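Local coordinates for protein probable transcriptional regulator (Rhodococcus jostii, PDB 3ON2) that is of uncharacterised function but probably acts as a TetR-family transcriptional regulator, binding DNA through a predicted helix-turn-helix motif, at residues G95-F100 / V159-F164; H165-L170 / D182-A187. All coordinates share one frame; numbering follows the deposited sequence.

Interaction 1 (G95-F100 / V159-F164); sequences GAYVSF and VAFATF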
ATOM      1  N   GLY A  95       2.732 -11.936  -1.228  1.00 14.86           N
ATOM      2  CA  GLY A  95       3.282 -11.919   0.126  1.00 14.13           C
ATOM      3  C   GLY A  95       3.658 -10.517   0.584  1.00 13.74           C
ATOM      4  O   GLY A  95       3.360 -10.145   1.721  1.00 13.51           O
ATOM      5  N   ALA A  96       4.292  -9.732  -0.295  1.00 13.44           N
ATOM      6  CA  ALA A  96       4.625  -8.335   0.029  1.00 13.13           C
ATOM      7  C   ALA A  96       3.399  -7.452   0.235  1.00 13.07           C
ATOM      8  O   ALA A  96       3.397  -6.568   1.102  1.00 13.31           O
ATOM      9  CB  ALA A  96       5.522  -7.713  -1.052  1.00 13.55           C
ATOM     10  N   TYR A  97       2.373  -7.641  -0.577  1.00 12.26           N
ATOM     11  CA  TYR A  97       1.142  -6.866  -0.365  1.00 12.27           C
ATOM     12  C   TYR A  97       0.505  -7.127   1.013  1.00 12.39           C
ATOM     13  O   TYR A  97       0.125  -6.193   1.730  1.00 11.88           O
ATOM     14  CB  TYR A  97       0.089  -7.122  -1.458  1.00 12.02           C
ATOM     15  CG  TYR A  97      -1.151  -6.301  -1.150  1.00 13.70           C
ATOM     16  CD1 TYR A  97      -1.166  -4.930  -1.440  1.00 14.04           C
ATOM     17  CD2 TYR A  97      -2.251  -6.855  -0.491  1.00 12.16           C
ATOM     18  CE1 TYR A  97      -2.242  -4.145  -1.127  1.00 16.10           C
ATOM     19  CE2 TYR A  97      -3.359  -6.059  -0.168  1.00 14.31           C
ATOM     20  CZ  TYR A  97      -3.345  -4.704  -0.500  1.00 15.00           C
ATOM     21  OH  TYR A  97      -4.388  -3.868  -0.213  1.00 14.80           O
ATOM     22  N   VAL A  98       0.331  -8.404   1.343  1.00 12.83           N
ATOM     23  CA  VAL A  98      -0.312  -8.774   2.601  1.00 13.52           C
ATOM     24  C   VAL A  98       0.523  -8.278   3.786  1.00 13.93           C
ATOM     25  O   VAL A  98      -0.027  -7.698   4.725  1.00 14.18           O
ATOM     26  CB  VAL A  98      -0.643 -10.299   2.648  1.00 13.58           C
ATOM     27  CG1 VAL A  98      -1.292 -10.702   3.993  1.00 14.32           C
ATOM     28  CG2 VAL A  98      -1.604 -10.664   1.484  1.00 13.60           C
ATOM     29  N   SER A  99       1.840  -8.451   3.732  1.00 14.77           N
ATOM     30  CA  SER A  99       2.710  -7.910   4.795  1.00 15.79           C
ATOM     31  C   SER A  99       2.597  -6.402   4.961  1.00 15.50           C
ATOM     32  O   SER A  99       2.583  -5.901   6.108  1.00 15.35           O
ATOM     33  CB  SER A  99       4.172  -8.258   4.545  1.00 15.68           C
ATOM     34  OG  SER A  99       4.300  -9.649   4.623  1.00 20.72           O
ATOM     35  N   PHE A 100       2.543  -5.683   3.833  1.00 14.87           N
ATOM     36  CA  PHE A 100       2.372  -4.230   3.891  1.00 15.29           C
ATOM     37  C   PHE A 100       1.069  -3.832   4.591  1.00 15.36           C
ATOM     38  O   PHE A 100       1.047  -2.945   5.462  1.00 14.93           O
ATOM     39  CB  PHE A 100       2.394  -3.606   2.481  1.00 15.39           C
ATOM     40  CG  PHE A 100       2.427  -2.109   2.490  1.00 16.07           C
ATOM     41  CD1 PHE A 100       3.641  -1.430   2.421  1.00 17.86           C
ATOM     42  CD2 PHE A 100       1.235  -1.364   2.591  1.00 15.94           C
ATOM     43  CE1 PHE A 100       3.670  -0.015   2.435  1.00 17.26           C
ATOM     44  CE2 PHE A 100       1.257   0.029   2.622  1.00 15.85           C
ATOM     45  CZ  PHE A 100       2.477   0.706   2.544  1.00 17.65           C
ATOM     46  N   VAL A 159      -8.231  -9.358 -10.210  1.00 15.98           N
ATOM     47  CA  VAL A 159      -8.604 -10.556  -9.463  1.00 15.48           C
ATOM     48  C   VAL A 159      -7.541 -10.849  -8.400  1.00 15.33           C
ATOM     49  O   VAL A 159      -7.883 -11.167  -7.251  1.00 15.49           O
ATOM     50  CB  VAL A 159      -8.862 -11.784 -10.372  1.00 14.65           C
ATOM     51  CG1 VAL A 159      -8.948 -13.072  -9.538  1.00 13.63           C
ATOM     52  CG2 VAL A 159     -10.167 -11.572 -11.158  1.00 15.07           C
ATOM     53  N   ALA A 160      -6.266 -10.693  -8.769  1.00 14.87           N
ATOM     54  CA  ALA A 160      -5.170 -10.878  -7.802  1.00 14.83           C
ATOM     55  C   ALA A 160      -5.273  -9.900  -6.615  1.00 14.34           C
ATOM     56  O   ALA A 160      -5.103 -10.296  -5.450  1.00 14.48           O
ATOM     57  CB  ALA A 160      -3.791 -10.749  -8.498  1.00 14.36           C
ATOM     58  N   PHE A 161      -5.519  -8.627  -6.912  1.00 13.52           N
ATOM     59  CA  PHE A 161      -5.671  -7.600  -5.871  1.00 13.37           C
ATOM     60  C   PHE A 161      -6.829  -7.924  -4.919  1.00 12.63           C
ATOM     61  O   PHE A 161      -6.652  -7.857  -3.714  1.00 11.96           O
ATOM     62  CB  PHE A 161      -5.849  -6.222  -6.504  1.00 13.39           C
ATOM     63  CG  PHE A 161      -6.127  -5.101  -5.522  1.00 14.57           C
ATOM     64  CD1 PHE A 161      -5.427  -4.984  -4.323  1.00 16.11           C
ATOM     65  CD2 PHE A 161      -7.030  -4.100  -5.861  1.00 15.58           C
ATOM     66  CE1 PHE A 161      -5.662  -3.919  -3.445  1.00 16.10           C
ATOM     67  CE2 PHE A 161      -7.287  -3.038  -5.003  1.00 16.39           C
ATOM     68  CZ  PHE A 161      -6.609  -2.938  -3.792  1.00 17.38           C
ATOM     69  N   ALA A 162      -7.975  -8.323  -5.470  1.00 11.98           N
ATOM     70  CA  ALA A 162      -9.139  -8.679  -4.665  1.00 12.79           C
ATOM     71  C   ALA A 162      -8.805  -9.869  -3.778  1.00 12.97           C
ATOM     72  O   ALA A 162      -9.183  -9.892  -2.595  1.00 13.69           O
ATOM     73  CB  ALA A 162     -10.325  -9.014  -5.544  1.00 11.61           C
ATOM     74  N   THR A 163      -8.136 -10.855  -4.360  1.00 11.94           N
ATOM     75  CA  THR A 163      -7.732 -12.037  -3.607  1.00 12.35           C
ATOM     76  C   THR A 163      -6.867 -11.683  -2.406  1.00 12.01           C
ATOM     77  O   THR A 163      -7.186 -12.083  -1.271  1.00 12.11           O
ATOM     78  CB  THR A 163      -6.999 -13.053  -4.479  1.00 13.34           C
ATOM     79  OG1 THR A 163      -7.873 -13.444  -5.551  1.00 14.47           O
ATOM     80  CG2 THR A 163      -6.579 -14.298  -3.622  1.00 11.72           C
ATOM     81  N   PHE A 164      -5.787 -10.946  -2.636  1.00 11.79           N
ATOM     82  CA  PHE A 164      -4.848 -10.680  -1.538  1.00 12.02           C
ATOM     83  C   PHE A 164      -5.289  -9.544  -0.614  1.00 11.53           C
ATOM     84  O   PHE A 164      -4.994  -9.583   0.595  1.00 11.57           O
ATOM     85  CB  PHE A 164      -3.385 -10.629  -2.057  1.00 12.43           C
ATOM     86  CG  PHE A 164      -2.995 -11.927  -2.687  1.00 12.54           C
ATOM     87  CD1 PHE A 164      -2.747 -13.048  -1.889  1.00 11.79           C
ATOM     88  CD2 PHE A 164      -3.015 -12.081  -4.072  1.00 12.62           C
ATOM     89  CE1 PHE A 164      -2.473 -14.285  -2.459  1.00 12.14           C
ATOM     90  CE2 PHE A 164      -2.719 -13.332  -4.653  1.00 13.65           C
ATOM     91  CZ  PHE A 164      -2.449 -14.418  -3.833  1.00 12.48           C
TER
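With CG anti to the backbone N in Tyr97 (chi1 179°) and likewise in Phe161, two rings reach out from neighbouring helices and meet. The edge of Phe161 is directed at the face of Tyr97 in an offset edge-to-face pair whose planes stand at 90° and whose centroids lie 5.8 Å apart. CE1 of Phe161 does the touching, 3.8 Å from Tyr97 CZ and 3.5 Å from Tyr97 OH. Nearer the backbones the contact changes character: the carbonyl O of Phe164 sits at the edge of the Tyr97 ring, 4.0 Å from CE2, and also 3.7 Å from CG2 of Val98. In this TetR-type all-helical C-terminal domain, the local axes of 95-100 (helix 86-103) and 159-164 (helix 153-172) come within 10.4 Å and cross at -44°, and Tyr97, Phe161 and Phe164 help line the pocket that holds a polyether molecule, probably from the crystallisation liquor. CG of Phe164 stands anti to its carbonyl carbon, which takes the ring away from 95-100, and CB meets Val98 CG2 at 4.0 Å, while CG2 of Thr163 covers one ring face over its centre. Tyr97 OH is hydrogen-bonded to both Tyr112 OH and His165 ND1.

Interaction 2 (H165-L170 / D182-A187); sequences HGIATL and DEVVTA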
ATOM      1  N   HIS A 165      -6.026  -8.563  -1.137  1.00 10.59           N
ATOM      2  CA  HIS A 165      -6.699  -7.640  -0.232  1.00 11.41           C
ATOM      3  C   HIS A 165      -7.774  -8.354   0.611  1.00 11.04           C
ATOM      4  O   HIS A 165      -7.995  -7.990   1.765  1.00 11.46           O
ATOM      5  CB  HIS A 165      -7.308  -6.440  -0.953  1.00 11.42           C
ATOM      6  CG  HIS A 165      -7.768  -5.364  -0.019  1.00 12.73           C
ATOM      7  ND1 HIS A 165      -6.888  -4.633   0.753  1.00 14.30           N
ATOM      8  CD2 HIS A 165      -9.007  -4.909   0.287  1.00 13.59           C
ATOM      9  CE1 HIS A 165      -7.567  -3.782   1.503  1.00 14.31           C
ATOM     10  NE2 HIS A 165      -8.851  -3.916   1.228  1.00 13.61           N
ATOM     11  N   GLY A 166      -8.470  -9.323   0.020  1.00 10.44           N
ATOM     12  CA  GLY A 166      -9.419 -10.154   0.777  1.00 11.14           C
ATOM     13  C   GLY A 166      -8.752 -10.919   1.918  1.00 11.36           C
ATOM     14  O   GLY A 166      -9.247 -10.904   3.028  1.00 12.18           O
ATOM     15  N   ILE A 167      -7.616 -11.564   1.645  1.00 11.65           N
ATOM     16  CA  ILE A 167      -6.825 -12.219   2.694  1.00 12.19           C
ATOM     17  C   ILE A 167      -6.409 -11.233   3.818  1.00 12.61           C
ATOM     18  O   ILE A 167      -6.625 -11.514   5.018  1.00 13.41           O
ATOM     19  CB  ILE A 167      -5.600 -13.029   2.123  1.00 11.97           C
ATOM     20  CG1 ILE A 167      -6.085 -14.212   1.265  1.00 11.54           C
ATOM     21  CG2 ILE A 167      -4.740 -13.611   3.304  1.00 13.01           C
ATOM     22  CD1 ILE A 167      -4.909 -14.996   0.545  1.00 11.74           C
ATOM     23  N   ALA A 168      -5.831 -10.090   3.449  1.00 12.81           N
ATOM     24  CA  ALA A 168      -5.434  -9.077   4.438  1.00 13.51           C
ATOM     25  C   ALA A 168      -6.641  -8.586   5.279  1.00 13.92           C
ATOM     26  O   ALA A 168      -6.534  -8.405   6.505  1.00 13.84           O
ATOM     27  CB  ALA A 168      -4.708  -7.907   3.755  1.00 13.96           C
ATOM     28  N   THR A 169      -7.787  -8.406   4.619  1.00 13.64           N
ATOM     29  CA  THR A 169      -9.026  -8.005   5.276  1.00 14.06           C
ATOM     30  C   THR A 169      -9.507  -9.077   6.290  1.00 14.29           C
ATOM     31  O   THR A 169      -9.846  -8.751   7.460  1.00 14.59           O
ATOM     32  CB  THR A 169     -10.119  -7.681   4.224  1.00 13.95           C
ATOM     33  OG1 THR A 169      -9.665  -6.617   3.380  1.00 13.43           O
ATOM     34  CG2 THR A 169     -11.434  -7.265   4.897  1.00 14.94           C
ATOM     35  N   LEU A 170      -9.481 -10.347   5.882  1.00 13.86           N
ATOM     36  CA  LEU A 170      -9.854 -11.431   6.785  1.00 14.84           C
ATOM     37  C   LEU A 170      -8.905 -11.470   7.978  1.00 15.49           C
ATOM     38  O   LEU A 170      -9.347 -11.657   9.125  1.00 16.21           O
ATOM     39  CB  LEU A 170      -9.874 -12.815   6.077  1.00 14.36           C
ATOM     40  CG  LEU A 170     -10.939 -13.101   4.990  1.00 14.99           C
ATOM     41  CD1 LEU A 170     -11.118 -14.613   4.684  1.00 13.92           C
ATOM     42  CD2 LEU A 170     -12.282 -12.502   5.360  1.00 16.00           C
ATOM     43  N   ASP A 182       0.369 -16.674   6.310  1.00 20.40           N
ATOM     44  CA  ASP A 182       1.379 -17.053   5.311  1.00 21.09           C
ATOM     45  C   ASP A 182       0.929 -18.284   4.496  1.00 20.01           C
ATOM     46  O   ASP A 182       1.130 -18.336   3.273  1.00 18.71           O
ATOM     47  CB  ASP A 182       2.743 -17.285   6.005  1.00 22.72           C
ATOM     48  CG  ASP A 182       3.906 -17.503   5.019  1.00 25.87           C
ATOM     49  OD1 ASP A 182       4.238 -16.572   4.236  1.00 28.84           O
ATOM     50  OD2 ASP A 182       4.518 -18.599   5.062  1.00 30.05           O
ATOM     51  N   GLU A 183       0.305 -19.257   5.168  1.00 19.49           N
ATOM     52  CA  GLU A 183      -0.205 -20.471   4.508  1.00 18.49           C
ATOM     53  C   GLU A 183      -1.397 -20.185   3.598  1.00 17.40           C
ATOM     54  O   GLU A 183      -1.553 -20.819   2.568  1.00 17.62           O
ATOM     55  CB  GLU A 183      -0.587 -21.535   5.540  1.00 19.61           C
ATOM     56  CG  GLU A 183       0.628 -22.116   6.330  1.00 22.64           C
ATOM     57  CD  GLU A 183       0.257 -23.295   7.226  1.00 25.99           C
ATOM     58  OE1 GLU A 183      -0.866 -23.829   7.111  1.00 28.58           O
ATOM     59  OE2 GLU A 183       1.109 -23.696   8.051  1.00 30.14           O
ATOM     60  N   VAL A 184      -2.237 -19.232   3.984  1.00 16.04           N
ATOM     61  CA  VAL A 184      -3.427 -18.884   3.192  1.00 14.91           C
ATOM     62  C   VAL A 184      -2.992 -18.100   1.947  1.00 14.81           C
ATOM     63  O   VAL A 184      -3.480 -18.363   0.848  1.00 14.62           O
ATOM     64  CB  VAL A 184      -4.450 -18.064   4.041  1.00 15.05           C
ATOM     65  CG1 VAL A 184      -5.675 -17.622   3.214  1.00 13.05           C
ATOM     66  CG2 VAL A 184      -4.918 -18.884   5.198  1.00 15.07           C
ATOM     67  N   VAL A 185      -2.076 -17.151   2.118  1.00 13.76           N
ATOM     68  CA  VAL A 185      -1.484 -16.439   0.964  1.00 14.58           C
ATOM     69  C   VAL A 185      -0.896 -17.426  -0.067  1.00 14.95           C
ATOM     70  O   VAL A 185      -1.183 -17.341  -1.269  1.00 14.31           O
ATOM     71  CB  VAL A 185      -0.409 -15.395   1.418  1.00 14.10           C
ATOM     72  CG1 VAL A 185       0.355 -14.797   0.210  1.00 13.44           C
ATOM     73  CG2 VAL A 185      -1.049 -14.287   2.238  1.00 14.25           C
ATOM     74  N   THR A 186      -0.109 -18.381   0.418  1.00 15.53           N
ATOM     75  CA  THR A 186       0.541 -19.380  -0.463  1.00 16.24           C
ATOM     76  C   THR A 186      -0.469 -20.244  -1.181  1.00 15.58           C
ATOM     77  O   THR A 186      -0.344 -20.447  -2.391  1.00 14.85           O
ATOM     78  CB  THR A 186       1.552 -20.267   0.311  1.00 16.60           C
ATOM     79  OG1 THR A 186       2.561 -19.414   0.850  1.00 17.57           O
ATOM     80  CG2 THR A 186       2.244 -21.246  -0.625  1.00 18.42           C
ATOM     81  N   ALA A 187      -1.508 -20.699  -0.464  1.00 15.43           N
ATOM     82  CA  ALA A 187      -2.527 -21.523  -1.109  1.00 14.79           C
ATOM     83  C   ALA A 187      -3.243 -20.699  -2.188  1.00 14.52           C
ATOM     84  O   ALA A 187      -3.476 -21.186  -3.302  1.00 15.03           O
ATOM     85  CB  ALA A 187      -3.525 -22.063  -0.088  1.00 14.12           C
TER
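Above the plane of the flat peptide group joining Val184 to Val185 lies the CD1 methyl of Ile167, displaced toward the rim of the group, 3.7 Å from both Val184 O and Val185 CA. The other flat group, the imidazole of His165, sits away from the interface: Thr169 OG1 lies 3.5 Å above one of its faces, offset toward the rim, ND1 is hydrogen-bonded to Tyr97 OH, and the ring meets that of Tyr112 edge-to-face. The setting is an antiparallel helical hairpin, in which helix 153-172 turns back through a loop into helix 181-196, the last helix of the chain. In many TetR-family proteins the two final helices also build a four-helix dimer interface; the assembly described here holds a single chain, although both segments touch crystal neighbours.

No hydrogen bond crosses the hairpin; the side-chain contacts are apolar, and one isoleucine supplies their entire first side. The extended branch of Ile167 (chi2 175°) carries CD1 past Val184, the two side chains sliding by each other in opposite directions, with Val184 CG1 3.8 Å from CD1. The shorter branch takes the other valine: CG2 of Ile167 meets CG2 of Val185 at 3.9 Å. Ile167 therefore straddles two consecutive residues of the partner helix, and on the same helix it also touches Val181, before these two, and Ala188, after them. Val185 in turn packs against Ala94 of helix 86-103, which continues the apolar layer.

On the far side of helix 153-172, His165 O accepts two bonds from one residue, Thr169 N and OG1 arriving from opposite faces of the carbonyl plane; OG1, 2.7 Å away, is tilted 34° from that plane.

In the fold
Interactions 1 and 2 follow one another along the chain and share helix 153-172, which packs against both helix 86-103 and helix 181-196. Their centres lie about 7 Å apart, and they touch directly where Val98 CG2 packs 3.7 Å from Val185 CG2 and Phe164 CE1 lies 3.5 Å from Val185 O. The three helices thereby form one continuous packed unit inside the C-terminal domain. Interaction 1 lies nearer the centre of the chain and lines the ligand pocket, whereas interaction 2 closes the terminal hairpin. Helix 153-172 thus belongs both to the pocket wall and to that hairpin, as expected of a TetR-type C-terminal domain.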